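PDB 4KW2: xylose isomerase-like TIM barrel domain-containing protein from Parabacteroides distasonis, which is of unknown function but is probably an enzyme related to sugar isomerases and epimerases. Local coordinates for residues A[73-78]-A[113-118]; A[107-112]-A[121-126]; A[188-193]-A[227-232]. One frame throughout, in Å; residues are numbered along the deposited sequence. Where two conformers were deposited one is given.

From the N terminus, contact 1 opens at 73-78, where helix 75-86 begins, and closes at 113-118, after strand 91-98 and most of helix 103-116 have passed. Contact 2 opens at 107-112, before that loop is complete, and closes at 121-126. The two cross along the chain and share helix 103-116, and they touch where Ala113 CB meets Val121 CG1 at 3.7 Å. Contact 1 joins two helices of the outer layer, whereas contact 2 fastens the shared helix to the barrel wall. Contact 3 follows, opening at 188-193 in the loop before strand 199-204 and closing at 227-232 on helix 222-232. Its centre is about 34 Å from that of contact 1, beyond the chain's centre.

Contact 1: residues A[73-78]-A[113-118]; sequences LSDDNC and AHKIGA
Lys115 reaches across from the last turn of helix 103-116 to Asp75 and Cys78 in the first turn of helix 75-86. Its CB points toward the other segment, and CG stands anti to the backbone N (chi1 -168°), starting across the gap. CD passes Asp75 OD1 at 3.7 Å, the two side chains crossing at about a right angle. A bend at chi3 (60°) then turns CE onto the sulfur, with Cys78 SG 3.5 Å from Lys115 CE, and a second at chi4 directs NZ. NZ stays 4.9 Å from Asp75 OD1, too far for a salt bridge, though the opposite charges may attract weakly. NZ instead makes a weak bond to a water, which donates to Leu73 O. Beside the lysine, Ile116 brings the end of its longer branch up to Cys78, CD1 lying 3.7 Å from Cys78 CB. Ser74 OG caps helix 75-86 by accepting from Asn77 N, and Gly117, with positive phi, closes the other helix in a Schellman motif. The pair thus joins two neighbouring helices of the TIM barrel's outer layer, with Ile116 also resting on Leu81 of helix 75-86 and on Pro92 and Phe95 of strand 91-98.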
ATOM      1  N   LEU A  73     -12.485  29.973   3.275  1.00 36.94           N
ATOM      2  CA  LEU A  73     -12.933  30.319   4.629  1.00 39.89           C
ATOM      3  C   LEU A  73     -13.046  31.832   4.824  1.00 38.21           C
ATOM      4  O   LEU A  73     -12.159  32.581   4.427  1.00 38.62           O
ATOM      5  CB  LEU A  73     -11.980  29.753   5.693  1.00 39.74           C
ATOM      6  CG  LEU A  73     -11.976  28.244   5.908  1.00 40.51           C
ATOM      7  CD1 LEU A  73     -10.904  27.872   6.921  1.00 41.60           C
ATOM      8  CD2 LEU A  73     -13.340  27.751   6.365  1.00 42.05           C
ATOM      9  N   SER A  74     -14.131  32.268   5.458  1.00 37.26           N
ATOM     10  CA  SER A  74     -14.331  33.683   5.770  1.00 39.17           C
ATOM     11  C   SER A  74     -13.216  34.223   6.658  1.00 40.52           C
ATOM     12  O   SER A  74     -12.527  33.466   7.338  1.00 41.35           O
ATOM     13  CB  SER A  74     -15.667  33.885   6.482  1.00 38.98           C
ATOM     14  OG  SER A  74     -15.647  33.294   7.774  1.00 40.85           O
ATOM     15  N   ASP A  75     -13.059  35.541   6.661  1.00 45.00           N
ATOM     16  CA  ASP A  75     -12.067  36.190   7.515  1.00 46.40           C
ATOM     17  C   ASP A  75     -12.289  35.839   8.986  1.00 44.14           C
ATOM     18  O   ASP A  75     -11.332  35.603   9.717  1.00 45.44           O
ATOM     19  CB  ASP A  75     -12.100  37.710   7.322  1.00 50.76           C
ATOM     20  CG  ASP A  75     -11.587  38.144   5.952  1.00 57.48           C
ATOM     21  OD1 ASP A  75     -10.692  37.474   5.383  1.00 59.70           O
ATOM     22  OD2 ASP A  75     -12.080  39.170   5.444  1.00 63.76           O
ATOM     23  N   ASP A  76     -13.549  35.808   9.408  1.00 44.45           N
ATOM     24  CA  ASP A  76     -13.908  35.398  10.768  1.00 43.66           C
ATOM     25  C   ASP A  76     -13.430  33.987  11.076  1.00 42.22           C
ATOM     26  O   ASP A  76     -12.829  33.747  12.121  1.00 43.04           O
ATOM     27  CB  ASP A  76     -15.424  35.463  10.973  1.00 47.46           C
ATOM     28  CG  ASP A  76     -15.933  36.878  11.167  1.00 55.78           C
ATOM     29  OD1 ASP A  76     -15.133  37.834  11.079  1.00 58.65           O
ATOM     30  OD2 ASP A  76     -17.147  37.034  11.416  1.00 64.50           O
ATOM     31  N   ASN A  77     -13.709  33.058  10.166  1.00 40.78           N
ATOM     32  CA  ASN A  77     -13.285  31.670  10.327  1.00 40.14           C
ATOM     33  C   ASN A  77     -11.772  31.491  10.233  1.00 38.40           C
ATOM     34  O   ASN A  77     -11.210  30.633  10.918  1.00 35.35           O
ATOM     35  CB  ASN A  77     -13.995  30.762   9.318  1.00 40.24           C
ATOM     36  CG  ASN A  77     -15.413  30.413   9.745  1.00 41.50           C
ATOM     37  OD1 ASN A  77     -15.749  30.448  10.926  1.00 38.65           O
ATOM     38  ND2 ASN A  77     -16.249  30.067   8.778  1.00 41.43           N
ATOM     39  N   CYS A  78     -11.123  32.290   9.386  1.00 36.77           N
ATOM     40  CA  CYS A  78      -9.656  32.331   9.337  1.00 37.51           C
ATOM     41  C   CYS A  78      -9.059  32.792  10.663  1.00 36.29           C
ATOM     42  O   CYS A  78      -8.067  32.235  11.127  1.00 38.91           O
ATOM     43  CB  CYS A  78      -9.167  33.252   8.219  1.00 37.96           C
ATOM     44  SG  CYS A  78      -9.316  32.545   6.564  1.00 40.34           S
ATOM     45  N   ALA A 113      -2.968  30.493   2.681  1.00 33.82           N
ATOM     46  CA  ALA A 113      -1.797  30.118   3.471  1.00 33.86           C
ATOM     47  C   ALA A 113      -1.230  31.320   4.221  1.00 34.46           C
ATOM     48  O   ALA A 113      -0.937  31.236   5.413  1.00 35.83           O
ATOM     49  CB  ALA A 113      -0.730  29.502   2.580  1.00 33.64           C
ATOM     50  N   HIS A 114      -1.080  32.433   3.515  1.00 36.59           N
ATOM     51  CA  HIS A 114      -0.571  33.668   4.106  1.00 40.12           C
ATOM     52  C   HIS A 114      -1.512  34.199   5.184  1.00 41.13           C
ATOM     53  O   HIS A 114      -1.073  34.616   6.251  1.00 40.43           O
ATOM     54  CB  HIS A 114      -0.387  34.726   3.021  1.00 43.42           C
ATOM     55  CG  HIS A 114       0.049  36.059   3.543  1.00 47.73           C
ATOM     56  ND1 HIS A 114       1.367  36.356   3.813  1.00 50.42           N
ATOM     57  CD2 HIS A 114      -0.659  37.171   3.850  1.00 48.27           C
ATOM     58  CE1 HIS A 114       1.453  37.595   4.262  1.00 49.22           C
ATOM     59  NE2 HIS A 114       0.238  38.111   4.296  1.00 49.25           N
ATOM     60  N   LYS A 115      -2.807  34.174   4.899  1.00 40.85           N
ATOM     61  CA  LYS A 115      -3.811  34.677   5.827  1.00 42.83           C
ATOM     62  C   LYS A 115      -3.823  33.880   7.138  1.00 41.00           C
ATOM     63  O   LYS A 115      -3.992  34.451   8.211  1.00 44.41           O
ATOM     64  CB  LYS A 115      -5.194  34.655   5.160  1.00 47.77           C
ATOM     65  CG  LYS A 115      -6.275  35.408   5.921  1.00 53.19           C
ATOM     66  CD  LYS A 115      -7.360  35.960   5.002  1.00 59.46           C
ATOM     67  CE  LYS A 115      -8.089  34.871   4.221  1.00 63.81           C
ATOM     68  NZ  LYS A 115      -7.619  34.697   2.813  1.00 63.05           N
ATOM     69  N   ILE A 116      -3.638  32.568   7.053  1.00 38.99           N
ATOM     70  CA  ILE A 116      -3.614  31.716   8.245  1.00 38.00           C
ATOM     71  C   ILE A 116      -2.253  31.784   8.947  1.00 36.62           C
ATOM     72  O   ILE A 116      -2.140  31.477  10.130  1.00 34.70           O
ATOM     73  CB  ILE A 116      -3.990  30.260   7.892  1.00 35.84           C
ATOM     74  CG1 ILE A 116      -5.420  30.213   7.338  1.00 37.23           C
ATOM     75  CG2 ILE A 116      -3.874  29.343   9.104  1.00 34.30           C
ATOM     76  CD1 ILE A 116      -6.478  30.764   8.280  1.00 38.25           C
ATOM     77  N   GLY A 117      -1.229  32.199   8.213  1.00 36.22           N
ATOM     78  CA  GLY A 117       0.092  32.400   8.788  1.00 37.22           C
ATOM     79  C   GLY A 117       1.016  31.218   8.592  1.00 35.10           C
ATOM     80  O   GLY A 117       1.937  31.026   9.371  1.00 39.08           O
ATOM     81  N   ALA A 118       0.776  30.427   7.553  1.00 35.19           N
ATOM     82  CA  ALA A 118       1.693  29.360   7.193  1.00 34.99           C
ATOM     83  C   ALA A 118       2.979  29.971   6.650  1.00 37.27           C
ATOM     84  O   ALA A 118       2.964  31.068   6.083  1.00 39.34           O
ATOM     85  CB  ALA A 118       1.063  28.437   6.164  1.00 32.94           C
TER
HETATM   86  O   HOH W   1     -10.037  32.469   2.763  1.00 33.97           O

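Contact 2: residues A[107-112]-A[121-126]; sequences DKFFAF and VTVEPE
Phe109 CG stands anti to the backbone N (chi1 173°), swinging its ring off helix 103-116 toward Val121 on strand 120-123. Phe110 leaves the helix with chi1 at -87° and sends its ring to the same valine. Val121 answers with both branches: CG1 lies anti to its carbonyl carbon and faces Phe109, while CG2, set between the backbone N and the carbonyl carbon, meets Phe110 CZ and also lies near the Phe109 ring. The two side chains Phe109 and Val121 slide past each other in opposite directions, with Phe109 CE2 3.6 Å from Val121 CB and 3.7 Å from Val121 CG1. Phe110 instead crosses Val121 at about a right angle, bringing its CZ 3.8 Å from Val121 CG2. Two residues further along the strand, on the same side, Val123 CG1 makes a looser approach to Phe109 CE2 at 4.3 Å.

The axes of helix segment 107-112 and strand segment 121-123 run nearly antiparallel, at 155°, and come within 10.8 Å of each other. They form the second half of a beta-alpha-beta crossover in the TIM barrel, where strand 91-98 leads through helix 103-116 into strand 120-123. Val121 and Val123 point outward to the helix; Thr122 points the other way, its OG1 hydrogen-bonded to Glu52. Phe109 also packs on Phe95 and Ala98 of the preceding strand, and on Trp216 of a second subunit. Phe110 reaches Val144 of the next strand and Tyr140 of helix 130-140.

No hydrogen bond or charge joins the two segments. All four contacting residues are buried, and the attachment rests on hydrophobic burial and dispersion, with no directional bond across the segments.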
ATOM      1  N   ASP A 107      -3.484  31.028  -6.770  1.00 40.34           N
ATOM      2  CA  ASP A 107      -3.565  32.354  -6.162  1.00 42.30           C
ATOM      3  C   ASP A 107      -4.338  32.317  -4.847  1.00 38.81           C
ATOM      4  O   ASP A 107      -3.859  32.811  -3.825  1.00 41.43           O
ATOM      5  CB  ASP A 107      -4.218  33.346  -7.127  1.00 46.40           C
ATOM      6  CG  ASP A 107      -4.144  34.772  -6.630  1.00 55.35           C
ATOM      7  OD1 ASP A 107      -3.018  35.284  -6.442  1.00 59.47           O
ATOM      8  OD2 ASP A 107      -5.214  35.384  -6.429  1.00 64.31           O
ATOM      9  N   LYS A 108      -5.524  31.716  -4.875  1.00 36.33           N
ATOM     10  CA  LYS A 108      -6.366  31.605  -3.679  1.00 36.67           C
ATOM     11  C   LYS A 108      -5.703  30.783  -2.566  1.00 33.79           C
ATOM     12  O   LYS A 108      -5.831  31.109  -1.387  1.00 33.16           O
ATOM     13  CB  LYS A 108      -7.718  30.987  -4.033  1.00 39.37           C
ATOM     14  CG  LYS A 108      -8.633  31.880  -4.855  1.00 42.29           C
ATOM     15  CD  LYS A 108      -9.832  31.081  -5.358  1.00 46.05           C
ATOM     16  CE  LYS A 108     -10.719  31.881  -6.297  1.00 50.99           C
ATOM     17  NZ  LYS A 108     -11.750  32.671  -5.578  1.00 54.60           N
ATOM     18  N   PHE A 109      -4.999  29.723  -2.954  1.00 31.54           N
ATOM     19  CA  PHE A 109      -4.295  28.847  -2.016  1.00 30.57           C
ATOM     20  C   PHE A 109      -3.158  29.577  -1.282  1.00 33.41           C
ATOM     21  O   PHE A 109      -3.050  29.488  -0.053  1.00 32.76           O
ATOM     22  CB  PHE A 109      -3.769  27.625  -2.772  1.00 29.19           C
ATOM     23  CG  PHE A 109      -2.883  26.721  -1.959  1.00 29.75           C
ATOM     24  CD1 PHE A 109      -3.408  25.928  -0.951  1.00 29.11           C
ATOM     25  CD2 PHE A 109      -1.525  26.624  -2.242  1.00 30.34           C
ATOM     26  CE1 PHE A 109      -2.588  25.082  -0.219  1.00 28.75           C
ATOM     27  CE2 PHE A 109      -0.708  25.776  -1.521  1.00 28.25           C
ATOM     28  CZ  PHE A 109      -1.239  25.004  -0.507  1.00 27.79           C
ATOM     29  N   PHE A 110      -2.330  30.303  -2.033  1.00 32.91           N
ATOM     30  CA  PHE A 110      -1.244  31.094  -1.446  1.00 33.26           C
ATOM     31  C   PHE A 110      -1.759  32.240  -0.576  1.00 36.29           C
ATOM     32  O   PHE A 110      -1.174  32.540   0.462  1.00 35.03           O
ATOM     33  CB  PHE A 110      -0.328  31.663  -2.534  1.00 34.22           C
ATOM     34  CG  PHE A 110       0.778  30.732  -2.943  1.00 34.22           C
ATOM     35  CD1 PHE A 110       0.529  29.670  -3.803  1.00 33.45           C
ATOM     36  CD2 PHE A 110       2.067  30.920  -2.474  1.00 34.21           C
ATOM     37  CE1 PHE A 110       1.543  28.811  -4.182  1.00 33.13           C
ATOM     38  CE2 PHE A 110       3.089  30.064  -2.848  1.00 34.46           C
ATOM     39  CZ  PHE A 110       2.826  29.008  -3.704  1.00 35.14           C
ATOM     40  N   ALA A 111      -2.837  32.892  -1.008  1.00 38.90           N
ATOM     41  CA  ALA A 111      -3.461  33.953  -0.211  1.00 37.98           C
ATOM     42  C   ALA A 111      -3.958  33.398   1.119  1.00 35.58           C
ATOM     43  O   ALA A 111      -3.764  34.009   2.166  1.00 34.13           O
ATOM     44  CB  ALA A 111      -4.614  34.593  -0.972  1.00 37.43           C
ATOM     45  N   PHE A 112      -4.597  32.233   1.066  1.00 34.58           N
ATOM     46  CA  PHE A 112      -5.111  31.572   2.262  1.00 33.16           C
ATOM     47  C   PHE A 112      -3.987  31.159   3.215  1.00 33.17           C
ATOM     48  O   PHE A 112      -4.049  31.436   4.407  1.00 33.25           O
ATOM     49  CB  PHE A 112      -5.938  30.345   1.879  1.00 31.52           C
ATOM     50  CG  PHE A 112      -6.426  29.560   3.056  1.00 31.66           C
ATOM     51  CD1 PHE A 112      -7.447  30.052   3.853  1.00 32.86           C
ATOM     52  CD2 PHE A 112      -5.864  28.330   3.375  1.00 32.76           C
ATOM     53  CE1 PHE A 112      -7.905  29.330   4.944  1.00 34.51           C
ATOM     54  CE2 PHE A 112      -6.312  27.607   4.466  1.00 31.63           C
ATOM     55  CZ  PHE A 112      -7.339  28.107   5.250  1.00 32.23           C
ATOM     56  N   VAL A 121       4.285  25.902   1.940  1.00 36.61           N
ATOM     57  CA  VAL A 121       3.261  25.095   1.300  1.00 35.37           C
ATOM     58  C   VAL A 121       3.958  23.979   0.536  1.00 35.48           C
ATOM     59  O   VAL A 121       5.004  24.202  -0.078  1.00 35.24           O
ATOM     60  CB  VAL A 121       2.343  25.919   0.365  1.00 35.25           C
ATOM     61  CG1 VAL A 121       1.565  26.954   1.163  1.00 34.63           C
ATOM     62  CG2 VAL A 121       3.129  26.599  -0.747  1.00 35.52           C
ATOM     63  N   THR A 122       3.402  22.774   0.616  1.00 32.81           N
ATOM     64  CA  THR A 122       3.888  21.649  -0.167  1.00 32.96           C
ATOM     65  C   THR A 122       2.985  21.495  -1.381  1.00 30.28           C
ATOM     66  O   THR A 122       1.759  21.581  -1.268  1.00 27.44           O
ATOM     67  CB  THR A 122       3.933  20.348   0.648  1.00 32.24           C
ATOM     68  OG1 THR A 122       2.676  20.139   1.292  1.00 37.13           O
ATOM     69  CG2 THR A 122       5.012  20.428   1.703  1.00 33.67           C
ATOM     70  N   VAL A 123       3.606  21.282  -2.540  1.00 30.44           N
ATOM     71  CA  VAL A 123       2.924  21.366  -3.824  1.00 31.43           C
ATOM     72  C   VAL A 123       3.452  20.340  -4.824  1.00 33.84           C
ATOM     73  O   VAL A 123       4.613  19.946  -4.772  1.00 33.21           O
ATOM     74  CB  VAL A 123       3.065  22.778  -4.442  1.00 30.53           C
ATOM     75  CG1 VAL A 123       2.578  23.841  -3.472  1.00 28.93           C
ATOM     76  CG2 VAL A 123       4.506  23.069  -4.849  1.00 31.58           C
ATOM     77  N   GLU A 124       2.579  19.926  -5.735  1.00 38.91           N
ATOM     78  CA  GLU A 124       2.916  18.976  -6.789  1.00 41.90           C
ATOM     79  C   GLU A 124       2.418  19.553  -8.111  1.00 40.64           C
ATOM     80  O   GLU A 124       1.338  19.192  -8.577  1.00 41.72           O
ATOM     81  CB  GLU A 124       2.275  17.613  -6.499  1.00 47.54           C
ATOM     82  CG  GLU A 124       2.622  16.516  -7.501  1.00 54.36           C
ATOM     83  CD  GLU A 124       2.228  15.124  -7.030  1.00 57.03           C
ATOM     84  OE1 GLU A 124       2.289  14.850  -5.814  1.00 63.23           O
ATOM     85  OE2 GLU A 124       1.864  14.292  -7.887  1.00 60.18           O
ATOM     86  N   PRO A 125       3.194  20.476  -8.706  1.00 40.71           N
ATOM     87  CA  PRO A 125       2.786  21.163  -9.912  1.00 41.42           C
ATOM     88  C   PRO A 125       3.417  20.571 -11.159  1.00 44.84           C
ATOM     89  O   PRO A 125       4.310  19.730 -11.064  1.00 45.76           O
ATOM     90  CB  PRO A 125       3.346  22.563  -9.687  1.00 41.33           C
ATOM     91  CG  PRO A 125       4.622  22.322  -8.935  1.00 41.66           C
ATOM     92  CD  PRO A 125       4.501  20.982  -8.248  1.00 42.19           C
ATOM     93  N   GLU A 126       2.950  21.019 -12.317  1.00 48.30           N
ATOM     94  CA  GLU A 126       3.636  20.761 -13.574  1.00 53.83           C
ATOM     95  C   GLU A 126       4.774  21.763 -13.707  1.00 53.10           C
ATOM     96  O   GLU A 126       4.780  22.799 -13.038  1.00 50.53           O
ATOM     97  CB  GLU A 126       2.675  20.900 -14.756  1.00 59.72           C
ATOM     98  CG  GLU A 126       1.632  19.797 -14.843  1.00 62.18           C
ATOM     99  CD  GLU A 126       0.556  20.083 -15.874  1.00 71.50           C
ATOM    100  OE1 GLU A 126       0.238  21.272 -16.103  1.00 77.25           O
ATOM    101  OE2 GLU A 126       0.019  19.115 -16.452  1.00 75.71           O
TER

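Contact 3: residues A[188-193]-A[227-232]; sequences PLKNLQ and VNELKR
The carboxylate of Glu229, on helix 222-232 of the TIM barrel's outer layer, lies against Leu189, its OE1 3.6 Å from Leu189 CD1 and 3.7 Å from Leu189 CB. The other oxygen, OE2, has a weak, long ion pair with Lys182 and lies close to the like-charged Asp187; the aspartate would tend to raise the pKa of Glu229 and the lysine to lower it, leaving the net shift uncertain. Arg232 was built in two conformers, which makes its placement tentative: in one, the guanidinium turns a face back onto its own helix, where Glu229 CA sits 4.2 Å above the centre of the plane and Asn228 C is offset toward its rim.

Residues 188-193, in the connection between strands 172-178 and 199-204, rest on this helix. Leu189 takes the largest share of the joint. With CG beside its backbone N (chi1 -61°), it extends both methyls toward the helix and also touches Ile178, so that it sits between helix and barrel wall. Glu229 reaches back with an extended chain, and the two meet at a slant. Lys190 flanks the same carboxylate loosely through its CG, while its NZ remains 6.5 Å from Glu229 OE2. No hydrogen bond crosses between the segments, although Leu189 O accepts a weak one from Gln233 just beyond. On the apolar side, Leu189 and Leu230 cross at about a right angle, the two CD2 methyls of Leu189 and Leu230 meeting at 3.8 Å.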
ATOM      1  N   PRO A 188      17.432   8.223   0.870  1.00 71.00           N
ATOM      2  CA  PRO A 188      16.809   9.415   0.273  1.00 71.53           C
ATOM      3  C   PRO A 188      17.521  10.718   0.633  1.00 71.82           C
ATOM      4  O   PRO A 188      17.533  11.656  -0.164  1.00 67.70           O
ATOM      5  CB  PRO A 188      15.381   9.413   0.849  1.00 70.80           C
ATOM      6  CG  PRO A 188      15.193   8.076   1.484  1.00 76.36           C
ATOM      7  CD  PRO A 188      16.558   7.604   1.883  1.00 72.25           C
ATOM      8  N   LEU A 189      18.107  10.759   1.827  1.00 74.05           N
ATOM      9  CA  LEU A 189      18.827  11.936   2.299  1.00 79.29           C
ATOM     10  C   LEU A 189      20.117  12.168   1.512  1.00 83.67           C
ATOM     11  O   LEU A 189      20.441  13.310   1.181  1.00 91.44           O
ATOM     12  CB  LEU A 189      19.141  11.802   3.790  1.00 82.24           C
ATOM     13  CG  LEU A 189      17.942  11.671   4.731  1.00 75.89           C
ATOM     14  CD1 LEU A 189      18.426  11.438   6.153  1.00 73.12           C
ATOM     15  CD2 LEU A 189      17.057  12.908   4.650  1.00 72.68           C
ATOM     16  N   LYS A 190      20.839  11.087   1.209  1.00 87.80           N
ATOM     17  CA  LYS A 190      22.081  11.168   0.424  1.00 90.85           C
ATOM     18  C   LYS A 190      21.869  11.614  -1.031  1.00 89.65           C
ATOM     19  O   LYS A 190      22.816  12.036  -1.693  1.00 88.19           O
ATOM     20  CB  LYS A 190      22.833   9.832   0.453  1.00 96.22           C
ATOM     21  CG  LYS A 190      23.611   9.586   1.739  1.00102.31           C
ATOM     22  CD  LYS A 190      24.111   8.152   1.852  1.00110.34           C
ATOM     23  CE  LYS A 190      25.125   7.797   0.772  1.00113.19           C
ATOM     24  NZ  LYS A 190      25.479   6.352   0.817  1.00115.95           N
ATOM     25  N   ASN A 191      20.636  11.522  -1.526  1.00 96.10           N
ATOM     26  CA  ASN A 191      20.291  12.060  -2.846  1.00100.63           C
ATOM     27  C   ASN A 191      20.224  13.591  -2.875  1.00103.27           C
ATOM     28  O   ASN A 191      20.166  14.182  -3.952  1.00102.51           O
ATOM     29  CB  ASN A 191      18.957  11.487  -3.333  1.00102.37           C
ATOM     30  CG  ASN A 191      18.978   9.974  -3.462  1.00106.53           C
ATOM     31  OD1 ASN A 191      20.034   9.345  -3.387  1.00110.19           O
ATOM     32  ND2 ASN A 191      17.805   9.382  -3.657  1.00107.88           N
ATOM     33  N   LEU A 192      20.225  14.222  -1.699  1.00103.67           N
ATOM     34  CA  LEU A 192      20.212  15.685  -1.573  1.00 99.63           C
ATOM     35  C   LEU A 192      21.253  16.380  -2.460  1.00103.31           C
ATOM     36  O   LEU A 192      21.011  17.483  -2.949  1.00 98.57           O
ATOM     37  CB  LEU A 192      20.421  16.090  -0.112  1.00 94.02           C
ATOM     38  N   GLN A 193      22.408  15.736  -2.641  1.00107.97           N
ATOM     39  CA  GLN A 193      23.417  16.143  -3.635  1.00112.04           C
ATOM     40  C   GLN A 193      23.673  17.664  -3.656  1.00106.52           C
ATOM     41  O   GLN A 193      24.207  18.204  -2.689  1.00 93.52           O
ATOM     42  CB  GLN A 193      23.038  15.585  -5.027  1.00110.80           C
ATOM     43  CG  GLN A 193      24.076  15.775  -6.137  1.00108.96           C
ATOM     44  CD  GLN A 193      25.225  14.783  -6.077  1.00107.73           C
ATOM     45  OE1 GLN A 193      25.509  14.198  -5.032  1.00109.50           O
ATOM     46  NE2 GLN A 193      25.900  14.594  -7.207  1.00106.01           N
ATOM     47  N   VAL A 227      18.279  10.443  12.575  1.00 32.06           N
ATOM     48  CA  VAL A 227      18.563  11.711  13.231  1.00 33.67           C
ATOM     49  C   VAL A 227      20.017  12.142  13.021  1.00 34.92           C
ATOM     50  O   VAL A 227      20.286  13.305  12.718  1.00 33.08           O
ATOM     51  CB  VAL A 227      18.243  11.598  14.738  1.00 34.97           C
ATOM     52  CG1 VAL A 227      18.929  12.687  15.536  1.00 36.87           C
ATOM     53  CG2 VAL A 227      16.732  11.639  14.943  1.00 36.45           C
ATOM     54  N   ASN A 228      20.940  11.195  13.186  1.00 36.62           N
ATOM     55  CA  ASN A 228      22.365  11.442  12.955  1.00 36.78           C
ATOM     56  C   ASN A 228      22.644  11.945  11.548  1.00 40.23           C
ATOM     57  O   ASN A 228      23.463  12.849  11.371  1.00 39.63           O
ATOM     58  CB  ASN A 228      23.190  10.181  13.214  1.00 36.23           C
ATOM     59  CG  ASN A 228      23.219   9.792  14.679  1.00 39.24           C
ATOM     60  OD1 ASN A 228      22.757  10.534  15.542  1.00 40.97           O
ATOM     61  ND2 ASN A 228      23.755   8.617  14.964  1.00 42.46           N
ATOM     62  N   GLU A 229      21.962  11.371  10.555  1.00 40.04           N
ATOM     63  CA  GLU A 229      22.137  11.805   9.169  1.00 42.30           C
ATOM     64  C   GLU A 229      21.595  13.204   8.942  1.00 39.50           C
ATOM     65  O   GLU A 229      22.209  14.002   8.242  1.00 41.92           O
ATOM     66  CB  GLU A 229      21.475  10.842   8.189  1.00 46.90           C
ATOM     67  CG  GLU A 229      22.287   9.584   7.954  1.00 58.76           C
ATOM     68  CD  GLU A 229      22.078   8.969   6.584  1.00 71.52           C
ATOM     69  OE1 GLU A 229      21.550   9.649   5.669  1.00 76.65           O
ATOM     70  OE2 GLU A 229      22.451   7.786   6.428  1.00 82.17           O
ATOM     71  N   LEU A 230      20.440  13.493   9.523  1.00 37.81           N
ATOM     72  CA  LEU A 230      19.884  14.829   9.440  1.00 38.32           C
ATOM     73  C   LEU A 230      20.852  15.844  10.044  1.00 39.03           C
ATOM     74  O   LEU A 230      21.042  16.915   9.480  1.00 38.55           O
ATOM     75  CB  LEU A 230      18.530  14.901  10.148  1.00 37.57           C
ATOM     76  CG  LEU A 230      17.376  14.138   9.501  1.00 36.89           C
ATOM     77  CD1 LEU A 230      16.128  14.337  10.343  1.00 37.54           C
ATOM     78  CD2 LEU A 230      17.141  14.590   8.068  1.00 36.63           C
ATOM     79  N   LYS A 231      21.454  15.508  11.185  1.00 39.67           N
ATOM     80  CA  LYS A 231      22.473  16.361  11.803  1.00 44.02           C
ATOM     81  C   LYS A 231      23.670  16.562  10.878  1.00 42.77           C
ATOM     82  O   LYS A 231      24.142  17.684  10.704  1.00 40.34           O
ATOM     83  CB  LYS A 231      22.973  15.769  13.127  1.00 50.86           C
ATOM     84  CG  LYS A 231      22.283  16.304  14.374  1.00 58.99           C
ATOM     85  CD  LYS A 231      23.156  16.114  15.612  1.00 70.32           C
ATOM     86  CE  LYS A 231      24.257  17.168  15.702  1.00 75.72           C
ATOM     87  NZ  LYS A 231      25.333  16.813  16.672  1.00 75.70           N
ATOM     88  N   ARG A 232      24.138  15.466  10.286  1.00 41.90           N
ATOM     89  CA  ARG A 232      25.304  15.504   9.403  0.50 42.49           C
ATOM     90  C   ARG A 232      25.039  16.356   8.161  1.00 42.71           C
ATOM     91  O   ARG A 232      25.916  17.079   7.710  1.00 43.01           O
ATOM     92  CB  ARG A 232      25.757  14.087   9.017  0.50 41.38           C
ATOM     93  CG  ARG A 232      26.384  13.316  10.175  0.50 41.94           C
ATOM     94  CD  ARG A 232      27.308  12.202   9.713  0.50 43.60           C
ATOM     95  NE  ARG A 232      26.622  11.149   8.972  0.50 45.07           N
ATOM     96  CZ  ARG A 232      26.054  10.084   9.532  0.50 46.69           C
ATOM     97  NH1 ARG A 232      26.076   9.926  10.850  0.50 45.29           N
ATOM     98  NH2 ARG A 232      25.459   9.178   8.772  0.50 46.51           N
TER